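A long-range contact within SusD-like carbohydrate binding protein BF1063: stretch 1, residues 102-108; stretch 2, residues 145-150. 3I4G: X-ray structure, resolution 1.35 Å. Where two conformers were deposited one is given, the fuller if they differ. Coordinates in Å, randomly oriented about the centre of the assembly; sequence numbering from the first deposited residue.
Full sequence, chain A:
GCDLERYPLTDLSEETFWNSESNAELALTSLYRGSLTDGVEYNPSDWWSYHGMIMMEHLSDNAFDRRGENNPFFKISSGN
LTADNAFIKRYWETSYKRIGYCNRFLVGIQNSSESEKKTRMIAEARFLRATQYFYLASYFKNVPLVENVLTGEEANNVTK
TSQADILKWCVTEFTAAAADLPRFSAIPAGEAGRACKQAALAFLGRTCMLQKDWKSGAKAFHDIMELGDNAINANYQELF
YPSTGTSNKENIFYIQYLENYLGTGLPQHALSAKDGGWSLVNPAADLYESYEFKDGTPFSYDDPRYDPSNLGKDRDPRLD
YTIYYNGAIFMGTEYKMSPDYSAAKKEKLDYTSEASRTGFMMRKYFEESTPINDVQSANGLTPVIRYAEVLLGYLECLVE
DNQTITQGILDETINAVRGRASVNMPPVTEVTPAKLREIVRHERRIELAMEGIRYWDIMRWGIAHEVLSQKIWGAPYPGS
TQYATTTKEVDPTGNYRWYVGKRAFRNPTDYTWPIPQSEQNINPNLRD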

ATOM      1  N   CYS A 102      18.028   9.931  10.669  1.00  9.40           N
ATOM      2  CA  CYS A 102      18.922   9.507   9.601  1.00  9.32           C
ATOM      3  C   CYS A 102      20.039  10.504   9.413  1.00 10.26           C
ATOM      4  O   CYS A 102      21.213  10.127   9.194  1.00  9.34           O
ATOM      5  CB  CYS A 102      18.183   9.344   8.270  1.00 10.33           C
ATOM      6  SG  CYS A 102      17.042   7.920   8.168  1.00 12.10           S
ATOM      7  N   ASN A 103      19.700  11.782   9.490  1.00 10.19           N
ATOM      8  CA  ASN A 103      20.715  12.836   9.342  1.00 10.07           C
ATOM      9  C   ASN A 103      21.753  12.755  10.445  1.00 10.29           C
ATOM     10  O   ASN A 103      22.970  12.911  10.180  1.00 11.01           O
ATOM     11  CB  ASN A 103      20.060  14.230   9.240  1.00 10.65           C
ATOM     12  CG  ASN A 103      19.284  14.401   7.949  1.00 10.94           C
ATOM     13  OD1 ASN A 103      19.475  13.638   7.002  1.00 11.35           O
ATOM     14  ND2 ASN A 103      18.414  15.423   7.897  1.00 10.01           N
ATOM     15  N   ARG A 104      21.320  12.528  11.675  0.50  9.45           N
ATOM     16  CA  ARG A 104      22.278  12.401  12.764  0.50  9.76           C
ATOM     17  C   ARG A 104      23.139  11.151  12.581  0.50  9.74           C
ATOM     18  O   ARG A 104      24.355  11.190  12.816  0.50 10.48           O
ATOM     19  CB  ARG A 104      21.557  12.401  14.116  0.50 11.08           C
ATOM     20  CG  ARG A 104      20.994  13.763  14.461  0.50 15.86           C
ATOM     21  CD  ARG A 104      20.349  13.758  15.827  0.50 15.35           C
ATOM     22  NE  ARG A 104      19.757  15.052  16.132  0.50 25.66           N
ATOM     23  N   PHE A 105      22.532  10.052  12.160  1.00  9.29           N
ATOM     24  CA  PHE A 105      23.278   8.832  11.910  1.00 10.04           C
ATOM     25  C   PHE A 105      24.351   9.031  10.853  1.00  9.17           C
ATOM     26  O   PHE A 105      25.505   8.622  11.071  1.00  8.72           O
ATOM     27  CB  PHE A 105      22.310   7.737  11.445  1.00  9.47           C
ATOM     28  CG  PHE A 105      22.966   6.403  11.188  1.00  9.63           C
ATOM     29  CD1 PHE A 105      23.566   6.100   9.971  1.00 10.33           C
ATOM     30  CD2 PHE A 105      22.932   5.415  12.154  1.00 12.12           C
ATOM     31  CE1 PHE A 105      24.144   4.850   9.749  1.00 10.45           C
ATOM     32  CE2 PHE A 105      23.533   4.175  11.931  1.00 12.28           C
ATOM     33  CZ  PHE A 105      24.128   3.900  10.736  1.00  9.75           C
ATOM     34  N   LEU A 106      23.991   9.681   9.751  1.00  9.15           N
ATOM     35  CA  LEU A 106      24.906   9.876   8.620  1.00  9.09           C
ATOM     36  C   LEU A 106      26.049  10.780   9.006  1.00 11.56           C
ATOM     37  O   LEU A 106      27.188  10.548   8.570  1.00 14.43           O
ATOM     38  CB  LEU A 106      24.130  10.383   7.414  1.00  8.61           C
ATOM     39  CG  LEU A 106      23.268   9.308   6.748  1.00  8.71           C
ATOM     40  CD1 LEU A 106      22.242   9.950   5.824  1.00 11.19           C
ATOM     41  CD2 LEU A 106      24.177   8.255   6.015  1.00 11.27           C
ATOM     42  N   VAL A 107      25.774  11.783   9.833  0.70 10.18           N
ATOM     43  CA  VAL A 107      26.844  12.641  10.335  0.70 10.99           C
ATOM     44  C   VAL A 107      27.700  11.871  11.331  0.70 10.11           C
ATOM     45  O   VAL A 107      28.916  11.808  11.211  0.70  9.74           O
ATOM     46  CB  VAL A 107      26.283  13.893  11.028  0.70 10.70           C
ATOM     47  CG1 VAL A 107      27.402  14.643  11.776  0.70 12.30           C
ATOM     48  CG2 VAL A 107      25.578  14.787  10.026  0.70 18.30           C
ATOM     49  N   GLY A 108      27.057  11.258  12.310  1.00 10.44           N
ATOM     50  CA  GLY A 108      27.755  10.587  13.397  1.00 11.00           C
ATOM     51  C   GLY A 108      28.679   9.471  12.968  1.00 11.23           C
ATOM     52  O   GLY A 108      29.742   9.285  13.551  1.00 11.08           O
ATOM     53  N   LEU A 145      13.759  20.206   2.175  1.00  9.88           N
ATOM     54  CA  LEU A 145      14.698  19.133   1.938  1.00 10.28           C
ATOM     55  C   LEU A 145      15.834  19.351   2.924  1.00 11.82           C
ATOM     56  O   LEU A 145      16.721  20.185   2.720  1.00 13.56           O
ATOM     57  CB  LEU A 145      15.146  19.159   0.475  1.00 11.65           C
ATOM     58  CG  LEU A 145      16.179  18.078   0.093  1.00 14.52           C
ATOM     59  CD1 LEU A 145      15.653  16.679   0.339  1.00 15.40           C
ATOM     60  CD2 LEU A 145      16.578  18.199  -1.374  1.00 14.18           C
ATOM     61  N   VAL A 146      15.758  18.650   4.037  1.00 12.11           N
ATOM     62  CA  VAL A 146      16.706  18.775   5.136  1.00 12.70           C
ATOM     63  C   VAL A 146      17.635  17.573   5.147  1.00 12.84           C
ATOM     64  O   VAL A 146      17.224  16.415   5.257  1.00 10.93           O
ATOM     65  CB  VAL A 146      15.989  18.859   6.458  1.00 12.75           C
ATOM     66  CG1 VAL A 146      17.005  18.997   7.625  1.00 14.22           C
ATOM     67  CG2 VAL A 146      14.990  20.037   6.436  1.00 14.92           C
ATOM     68  N   GLU A 147      18.923  17.846   5.058  1.00 11.79           N
ATOM     69  CA  GLU A 147      19.983  16.836   5.077  1.00 12.92           C
ATOM     70  C   GLU A 147      20.925  16.957   6.262  1.00 13.51           C
ATOM     71  O   GLU A 147      21.598  16.006   6.625  1.00 15.02           O
ATOM     72  CB  GLU A 147      20.800  16.972   3.790  1.00 18.45           C
ATOM     73  CG  GLU A 147      19.975  16.788   2.543  1.00 18.86           C
ATOM     74  CD  GLU A 147      20.722  17.144   1.259  1.00 20.11           C
ATOM     75  OE1 GLU A 147      21.574  16.345   0.818  1.00 19.39           O
ATOM     76  OE2 GLU A 147      20.376  18.182   0.640  1.00 30.47           O
ATOM     77  N   ASN A 148      20.994  18.145   6.841  1.00 14.73           N
ATOM     78  CA  ASN A 148      21.890  18.434   7.949  1.00 14.98           C
ATOM     79  C   ASN A 148      21.163  18.422   9.273  1.00 16.01           C
ATOM     80  O   ASN A 148      19.938  18.558   9.316  1.00 17.50           O
ATOM     81  CB  ASN A 148      22.525  19.806   7.767  1.00 15.95           C
ATOM     82  CG  ASN A 148      23.382  19.882   6.557  1.00 19.67           C
ATOM     83  OD1 ASN A 148      24.024  18.905   6.174  1.00 25.94           O
ATOM     84  ND2 ASN A 148      23.426  21.054   5.944  1.00 25.39           N
ATOM     85  N   VAL A 149      21.912  18.228  10.352  1.00 15.48           N
ATOM     86  CA  VAL A 149      21.367  18.238  11.684  1.00 17.20           C
ATOM     87  C   VAL A 149      21.101  19.703  12.036  1.00 18.43           C
ATOM     88  O   VAL A 149      21.994  20.546  11.949  1.00 18.72           O
ATOM     89  CB  VAL A 149      22.342  17.563  12.668  1.00 16.35           C
ATOM     90  CG1 VAL A 149      21.830  17.690  14.106  1.00 18.44           C
ATOM     91  CG2 VAL A 149      22.560  16.102  12.255  1.00 17.88           C
ATOM     92  N   LEU A 150      19.843  20.006  12.365  1.00 17.42           N
ATOM     93  CA  LEU A 150      19.427  21.342  12.694  1.00 18.99           C
ATOM     94  C   LEU A 150      19.003  21.439  14.165  1.00 17.89           C
ATOM     95  O   LEU A 150      18.509  20.476  14.770  1.00 22.59           O
ATOM     96  CB  LEU A 150      18.223  21.739  11.825  1.00 18.83           C
ATOM     97  CG  LEU A 150      18.344  21.649  10.306  1.00 17.96           C
ATOM     98  CD1 LEU A 150      17.043  22.133   9.580  1.00 17.83           C
ATOM     99  CD2 LEU A 150      19.545  22.413   9.784  1.00 21.15           C
TER
HETATM  100  O   HOH W   1      17.989  16.973  10.413  1.00 17.52           O
HETATM  101  O   HOH W   2      23.419  14.457   7.691  1.00 25.94           O

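A single buried asparagine, through its side chain and its backbone carbonyl, carries the polar links of this contact, and it does so against a loop whose polar partners are all backbone carbonyls. Asn-103 projects its CA-to-CB bond toward residues 145-150, where three successive carbonyls, those of Val-146, Glu-147 and Asn-148, lie close to its amide, though only the first is bonded to it directly. The general principle is familiar: a segment without regular helix or strand can leave carbonyl groups without backbone partners, and a carboxamide brought in from a neighbouring helix can satisfy some of them, directly or through water.

Only one direct hydrogen bond crosses the interface. ND2 of Asn-103 donates to O of Val-146 at 3.1 Å, with an N-H...O angle of 162°, close to linear. Chi1 in the m well and chi2 of -17° place the amide for this bond. The second ND2 donor is used through water: water 1 accepts from Asn-103 ND2 at 3.0 Å and donates to Asn-148 O at 2.7 Å, bridging a separation between ND2 and Asn-148 O that is 3.8 Å when measured directly. Both amide hydrogens are thus employed, while OD1 is satisfied elsewhere in the structure.

The middle carbonyl shows that proximity is not bonding. Glu-147 O approaches Asn-103 OD1 to 3.2 Å, but both are acceptors; it lies 3.5 Å from Asn-103 ND2, at a poor angle. Its partner is instead water 2, which donates to Glu-147 O at 2.6 Å and to Asn-103 O at 3.0 Å. That helix carbonyl also accepts the backbone hydrogen bond from Val-107 N, 3.0 Å from Asn-103 O, so the water attaches the loop without displacing the helical pairing.

Beside this polar centre lies a small apolar patch built around Val-149. Its CG2 methyl sits 3.6 Å from CG of Arg-104 and 4.0 Å from CG2 of Val-107, and it also packs 3.8 Å from Asn-103 O. Valine suits the position because a compact branched side chain, here with chi1 in the t well, can set a methyl against Asn-103, Arg-104 and Val-107, which lie close together on one side of the helix. Arg-104 contributes the aliphatic part of its chain, extended through chi2 and chi3 near 180°; the chain is modelled as far as NE; CZ, NH1 and NH2 are absent. Glu-147 and Asn-148 direct their CA-to-CB bonds away and take part chiefly through their backbones.

The whole contact buries 265 Å², of which Asn-103 and Val-149 supply 80 and 78 Å². A modest interface therefore rests largely on one amide and one methyl-bearing side chain, with two waters completing the polar fit.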